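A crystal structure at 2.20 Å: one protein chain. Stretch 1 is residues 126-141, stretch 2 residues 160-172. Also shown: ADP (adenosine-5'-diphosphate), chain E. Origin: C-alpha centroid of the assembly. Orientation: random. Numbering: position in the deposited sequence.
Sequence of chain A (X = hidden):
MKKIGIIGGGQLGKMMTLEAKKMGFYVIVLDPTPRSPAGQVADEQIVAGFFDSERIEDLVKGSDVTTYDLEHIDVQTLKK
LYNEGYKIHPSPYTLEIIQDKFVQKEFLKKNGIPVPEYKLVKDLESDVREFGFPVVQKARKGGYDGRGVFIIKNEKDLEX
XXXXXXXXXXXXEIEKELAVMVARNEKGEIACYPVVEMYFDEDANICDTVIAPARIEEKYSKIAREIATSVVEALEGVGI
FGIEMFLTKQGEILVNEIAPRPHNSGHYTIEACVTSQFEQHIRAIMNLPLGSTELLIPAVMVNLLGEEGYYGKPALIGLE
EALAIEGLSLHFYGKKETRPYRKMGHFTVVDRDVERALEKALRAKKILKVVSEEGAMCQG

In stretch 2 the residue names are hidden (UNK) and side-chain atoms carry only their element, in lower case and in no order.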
# COMPACT_ATOMS: atom_id res chain seq x y z
N SER A 126 -36.91 37.96 -5.15
CA SER A 126 -38.24 37.40 -4.96
C SER A 126 -38.20 35.95 -4.47
O SER A 126 -38.98 35.56 -3.60
CB SER A 126 -39.05 37.47 -6.25
OG SER A 126 -40.35 36.94 -6.08
N ASP A 127 -37.28 35.16 -5.02
CA ASP A 127 -37.15 33.76 -4.63
C ASP A 127 -36.74 33.57 -3.18
O ASP A 127 -37.34 32.78 -2.46
CB ASP A 127 -36.17 33.03 -5.55
CG ASP A 127 -36.74 32.78 -6.93
OD1 ASP A 127 -37.92 32.38 -7.04
OD2 ASP A 127 -36.00 32.96 -7.92
N VAL A 128 -35.70 34.28 -2.75
CA VAL A 128 -35.25 34.16 -1.37
C VAL A 128 -36.39 34.49 -0.42
O VAL A 128 -36.58 33.83 0.60
CB VAL A 128 -34.05 35.10 -1.06
CG1 VAL A 128 -32.83 34.66 -1.83
CG2 VAL A 128 -34.41 36.53 -1.42
N ARG A 129 -37.16 35.52 -0.78
CA ARG A 129 -38.30 35.97 0.01
C ARG A 129 -39.27 34.84 0.33
O ARG A 129 -39.64 34.64 1.48
CB ARG A 129 -39.06 37.08 -0.72
CG ARG A 129 -38.23 38.31 -1.09
CD ARG A 129 -38.53 39.50 -0.19
NE ARG A 129 -37.90 39.38 1.12
CZ ARG A 129 -38.10 40.23 2.12
NH1 ARG A 129 -37.49 40.05 3.28
NH2 ARG A 129 -38.92 41.26 1.95
N GLU A 130 -39.70 34.11 -0.70
CA GLU A 130 -40.64 33.02 -0.48
C GLU A 130 -39.98 31.87 0.26
O GLU A 130 -40.62 30.85 0.56
CB GLU A 130 -41.21 32.52 -1.81
CG GLU A 130 -40.26 31.67 -2.65
CD GLU A 130 -40.88 31.25 -3.98
OE1 GLU A 130 -40.23 30.49 -4.72
OE2 GLU A 130 -42.01 31.70 -4.28
N PHE A 131 -38.70 32.03 0.56
CA PHE A 131 -37.94 31.01 1.29
C PHE A 131 -37.77 31.45 2.74
O PHE A 131 -37.82 30.63 3.65
CB PHE A 131 -36.57 30.81 0.63
CG PHE A 131 -36.32 29.41 0.16
CD1 PHE A 131 -36.21 28.36 1.07
CD2 PHE A 131 -36.18 29.13 -1.20
CE1 PHE A 131 -35.97 27.06 0.63
CE2 PHE A 131 -35.94 27.84 -1.64
CZ PHE A 131 -35.83 26.80 -0.73
N GLY A 132 -37.56 32.75 2.94
CA GLY A 132 -37.38 33.27 4.28
C GLY A 132 -35.94 33.22 4.75
O GLY A 132 -35.19 32.32 4.40
N PHE A 133 -35.57 34.20 5.56
CA PHE A 133 -34.21 34.28 6.09
C PHE A 133 -34.04 33.42 7.35
O PHE A 133 -34.93 33.37 8.21
CB PHE A 133 -33.85 35.73 6.41
CG PHE A 133 -33.96 36.66 5.22
CD1 PHE A 133 -35.04 37.52 5.09
CD2 PHE A 133 -32.97 36.68 4.24
CE1 PHE A 133 -35.14 38.39 4.00
CE2 PHE A 133 -33.05 37.54 3.15
CZ PHE A 133 -34.14 38.40 3.03
N PRO A 134 -32.89 32.74 7.48
CA PRO A 134 -31.80 32.76 6.51
C PRO A 134 -32.00 31.67 5.47
O PRO A 134 -32.77 30.73 5.69
CB PRO A 134 -30.59 32.48 7.37
CG PRO A 134 -31.13 31.45 8.32
CD PRO A 134 -32.47 32.05 8.72
N VAL A 135 -31.33 31.81 4.34
CA VAL A 135 -31.41 30.81 3.27
C VAL A 135 -30.02 30.63 2.67
O VAL A 135 -29.21 31.56 2.66
CB VAL A 135 -32.43 31.23 2.18
CG1 VAL A 135 -31.90 32.41 1.39
CG2 VAL A 135 -32.71 30.05 1.27
N VAL A 136 -29.74 29.43 2.17
CA VAL A 136 -28.43 29.15 1.60
C VAL A 136 -28.43 29.19 0.07
O VAL A 136 -29.26 28.54 -0.58
CB VAL A 136 -27.93 27.77 2.05
CG1 VAL A 136 -26.49 27.57 1.61
CG2 VAL A 136 -28.05 27.64 3.55
N GLN A 137 -27.50 29.95 -0.49
CA GLN A 137 -27.36 30.07 -1.93
C GLN A 137 -26.11 29.31 -2.38
O GLN A 137 -25.05 29.40 -1.74
CB GLN A 137 -27.25 31.54 -2.36
CG GLN A 137 -27.01 31.71 -3.86
CD GLN A 137 -26.69 33.14 -4.27
OE1 GLN A 137 -25.83 33.79 -3.67
NE2 GLN A 137 -27.37 33.62 -5.30
N LYS A 138 -26.23 28.57 -3.47
CA LYS A 138 -25.12 27.79 -3.98
C LYS A 138 -24.97 27.94 -5.48
O LYS A 138 -25.96 27.97 -6.21
CB LYS A 138 -25.32 26.30 -3.66
CG LYS A 138 -25.33 25.99 -2.17
CD LYS A 138 -25.47 24.50 -1.93
CE LYS A 138 -25.11 24.16 -0.50
NZ LYS A 138 -25.21 22.71 -0.23
N ALA A 139 -23.74 28.04 -5.95
CA ALA A 139 -23.48 28.15 -7.37
C ALA A 139 -23.86 26.80 -8.00
O ALA A 139 -23.66 25.76 -7.38
CB ALA A 139 -22.01 28.45 -7.63
N ARG A 140 -24.42 26.83 -9.20
CA ARG A 140 -24.80 25.59 -9.87
C ARG A 140 -23.55 24.81 -10.27
O ARG A 140 -23.48 23.60 -10.09
CB ARG A 140 -25.63 25.87 -11.12
CG ARG A 140 -26.99 26.45 -10.84
CD ARG A 140 -27.81 26.53 -12.12
NE ARG A 140 -28.11 25.20 -12.65
CZ ARG A 140 -28.97 24.97 -13.64
NH1 ARG A 140 -29.62 25.98 -14.20
NH2 ARG A 140 -29.19 23.73 -14.05
N LYS A 141 -22.57 25.53 -10.81
CA LYS A 141 -21.33 24.90 -11.24
C LYS A 141 -20.07 25.57 -10.70
O LYS A 141 -18.97 25.03 -10.84
CB LYS A 141 -21.27 24.86 -12.77
CG LYS A 141 -22.13 23.77 -13.40
CD LYS A 141 -21.86 23.63 -14.89
CE LYS A 141 -22.50 22.37 -15.46
NZ LYS A 141 -22.23 22.21 -16.92
N UNK A 160 -24.33 41.17 -1.93
CA UNK A 160 -23.10 40.39 -2.02
C UNK A 160 -23.41 38.95 -2.41
O UNK A 160 -22.59 38.05 -2.23
o UNK A 160 -23.23 42.54 0.05
n UNK A 160 -21.01 42.24 0.18
c UNK A 160 -22.24 41.83 -0.12
c UNK A 160 -22.36 40.42 -0.68
N UNK A 161 -24.61 38.73 -2.94
CA UNK A 161 -25.03 37.40 -3.34
C UNK A 161 -24.17 36.88 -4.48
O UNK A 161 -23.48 37.65 -5.16
c UNK A 161 -26.49 37.42 -3.77
N UNK A 162 -24.21 35.57 -4.69
CA UNK A 162 -23.43 34.92 -5.73
C UNK A 162 -23.99 35.30 -7.10
O UNK A 162 -25.19 35.20 -7.34
c UNK A 162 -22.90 32.96 -4.24
c UNK A 162 -23.48 33.38 -5.59
c UNK A 162 -22.69 32.72 -6.72
c UNK A 162 -23.00 31.46 -3.96
N UNK A 163 -23.11 35.75 -7.99
CA UNK A 163 -23.54 36.15 -9.32
C UNK A 163 -23.60 34.94 -10.25
O UNK A 163 -22.87 33.96 -10.07
c UNK A 163 -23.60 39.09 -8.57
c UNK A 163 -22.32 38.39 -9.00
c UNK A 163 -22.59 37.19 -9.91
n UNK A 163 -24.55 40.76 -6.94
c UNK A 163 -23.31 40.17 -7.53
N UNK A 164 -24.49 35.01 -11.24
CA UNK A 164 -24.62 33.92 -12.19
C UNK A 164 -25.80 33.02 -11.92
O UNK A 164 -26.83 33.45 -11.40
N UNK A 165 -25.66 31.75 -12.28
CA UNK A 165 -26.72 30.77 -12.08
C UNK A 165 -26.48 30.01 -10.79
O UNK A 165 -25.53 29.25 -10.67
o UNK A 165 -26.50 28.41 -15.52
o UNK A 165 -27.03 30.05 -16.89
c UNK A 165 -27.04 30.50 -14.56
c UNK A 165 -26.84 29.59 -15.74
c UNK A 165 -26.76 29.81 -13.26
N UNK A 166 -27.36 30.24 -9.83
CA UNK A 166 -27.26 29.59 -8.54
C UNK A 166 -28.63 29.05 -8.22
O UNK A 166 -29.58 29.27 -8.97
c UNK A 166 -26.89 30.59 -7.43
c UNK A 166 -25.64 31.38 -7.81
o UNK A 166 -27.98 31.51 -7.24
N UNK A 167 -28.73 28.32 -7.12
CA UNK A 167 -30.01 27.80 -6.68
C UNK A 167 -30.04 28.04 -5.18
O UNK A 167 -29.02 28.37 -4.58
o UNK A 167 -26.79 22.72 -4.16
c UNK A 167 -27.90 25.26 -6.56
c UNK A 167 -29.77 24.56 -5.23
c UNK A 167 -27.07 24.38 -5.87
c UNK A 167 -28.94 23.68 -4.53
c UNK A 167 -27.60 23.59 -4.85
c UNK A 167 -29.26 25.36 -6.25
c UNK A 167 -30.17 26.31 -7.01
N UNK A 168 -31.21 27.90 -4.58
CA UNK A 168 -31.36 28.12 -3.15
C UNK A 168 -31.77 26.83 -2.46
O UNK A 168 -32.35 25.93 -3.07
c UNK A 168 -32.10 30.64 -2.68
c UNK A 168 -32.44 29.17 -2.90
c UNK A 168 -33.39 31.43 -2.71
c UNK A 168 -31.13 31.16 -3.71
N UNK A 169 -31.44 26.73 -1.18
CA UNK A 169 -31.86 25.58 -0.39
C UNK A 169 -32.02 26.01 1.06
O UNK A 169 -31.37 26.96 1.52
c UNK A 169 -28.69 23.24 -0.18
o UNK A 169 -28.59 22.78 -1.34
o UNK A 169 -28.16 22.69 0.81
c UNK A 169 -29.50 24.53 0.02
c UNK A 169 -30.89 24.39 -0.54
N UNK A 170 -32.91 25.33 1.77
CA UNK A 170 -33.19 25.66 3.16
C UNK A 170 -31.97 25.49 4.04
O UNK A 170 -31.12 24.64 3.78
c UNK A 170 -33.98 23.31 3.78
o UNK A 170 -35.51 21.49 3.82
c UNK A 170 -35.09 22.51 4.41
c UNK A 170 -34.33 24.79 3.68
o UNK A 170 -35.55 22.90 5.51
N UNK A 171 -31.89 26.30 5.09
CA UNK A 171 -30.78 26.23 6.02
C UNK A 171 -30.97 25.01 6.91
O UNK A 171 -32.01 24.85 7.55
c UNK A 171 -30.72 27.48 6.90
c UNK A 171 -27.27 27.43 9.46
c UNK A 171 -27.15 27.83 8.13
c UNK A 171 -28.52 27.07 9.96
c UNK A 171 -28.28 27.87 7.31
c UNK A 171 -29.53 27.50 7.80
c UNK A 171 -29.63 27.11 9.13
N UNK A 172 -29.95 24.16 6.95
CA UNK A 172 -29.98 22.94 7.75
C UNK A 172 -29.15 23.07 9.03
O UNK A 172 -28.01 23.53 8.99
c UNK A 172 -29.43 21.74 6.91
c UNK A 172 -30.41 21.39 5.80
c UNK A 172 -29.18 20.54 7.81
PB ADP E . -18.47 22.95 -1.14
O1B ADP E . -18.23 21.55 -0.67
O2B ADP E . -17.44 23.94 -0.36
O3B ADP E . -18.21 23.02 -2.80
PA ADP E . -20.79 22.68 0.37
O1A ADP E . -22.12 22.24 -0.14
O2A ADP E . -20.00 21.38 0.93
O3A ADP E . -20.01 23.45 -0.86
O5' ADP E . -21.04 23.77 1.55
C5' ADP E . -19.91 23.77 2.43
C4' ADP E . -20.36 23.87 3.89
O4' ADP E . -21.49 24.79 4.03
C3' ADP E . -20.84 22.51 4.42
O3' ADP E . -19.76 21.71 4.93
C2' ADP E . -21.86 22.90 5.49
O2' ADP E . -21.24 23.08 6.76
C1' ADP E . -22.48 24.20 4.93
N9 ADP E . -23.77 23.95 4.26
C8 ADP E . -23.97 23.46 3.00
N7 ADP E . -25.24 23.36 2.74
C5 ADP E . -25.94 23.79 3.81
C6 ADP E . -27.33 23.92 4.12
N6 ADP E . -28.28 23.56 3.20
N1 ADP E . -27.68 24.40 5.33
C2 ADP E . -26.77 24.76 6.24
N3 ADP E . -25.46 24.65 5.99
C4 ADP E . -25.01 24.18 4.80
O HOH W 1 -33.94 28.35 4.95
O HOH W 2 -24.78 21.13 -2.51

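Position 160 carries two side-chain carbons, the second bearing one oxygen and one nitrogen: a short amide, Asn160. It touches nothing on stretch 1. Position 161 has a single carbon, 3.7 Å (its CB) from Gln137 OE1, and is Ala161.

Position 162 has four carbons, forked at the first with one arm two carbons long, which defines Ile162. Its backbone N donates to Gln137 OE1 at 2.6 Å with an N-H...O angle of 158°, and its CG2 lies 4.4 Å from Ala139 CB. At 163, four carbons in a row end in nitrogen; this is Lys163, pointing away from stretch 1. Position 164 has no side-chain atoms. Its phi/psi of 101/-150° would jam a CB against the preceding carbonyl oxygen, so the backbone itself calls for Gly164.

Position 165 shows three carbons, the third with two oxygens, hence a carboxylate on a two-carbon arm: Glu165. Its CB packs 3.6 Å from Arg140 CD, and its backbone O accepts from Arg140 N at 3.0 Å. Opposite charges lie near each other, with Glu165 OE2 4.2 Å from Arg140 NH1, but that oxygen is well out of the guanidinium plane and no N-H points at it.

At 166 one carbon carries an oxygen and a carbon, the pattern of Thr166. Gln137 NE2 donates to Thr166 OG1 at 2.9 Å, so the one amide grips two points of stretch 2. Position 167 has one carbon followed by a six-carbon ring bearing an oxygen, which is Tyr167; chi1 is 68° (p), and OH comes to 3.1 Å from Lys138 CD.

Position 168 has four carbons forked at the second: Leu168. One branch ends in CD2, 3.4 Å from Val128 CG1 and 3.9 Å from Phe131 CD2, while CG lies 4.0 Å from Val135 CG2. Position 169 repeats the three-carbon carboxylate and is Glu169; OE2 forms a 3.1 Å salt bridge with Lys138 NZ and accepts from ADP N6 at 2.5 Å.

The same atom pattern at 170 gives Glu170, whose CB reaches 4.1 Å from Phe131 CE1. Position 171 is one carbon and a bare six-carbon ring, Phe171. Val136 CG2 approaches the ring edge at 3.8 Å from CD1, while ADP C2 lies over one face. Position 172, one carbon carrying two more, is Val172; its backbone N donates to ADP N1 at 2.8 Å.

The contact is an antiparallel strand pairing, with strand directions at 151°, burying 1068 Å². Paired bonds fix its register: Val136 N to Glu169 O (3.0 Å) with Glu169 N to Val136 O (2.9 Å), then Lys138 N to Tyr167 O (3.0 Å) with Tyr167 N to Lys138 O (2.9 Å). Alternation places Gln137 and Leu168 on one face. On the other, Val136, Lys138, Tyr167 and Glu169 gather, and Lys138 NZ also donates to ADP N7 at 3.0 Å, so the salt bridge joins both strands to the nucleotide.

Stretch 2 (160-172) NAIKGETYLEEFV
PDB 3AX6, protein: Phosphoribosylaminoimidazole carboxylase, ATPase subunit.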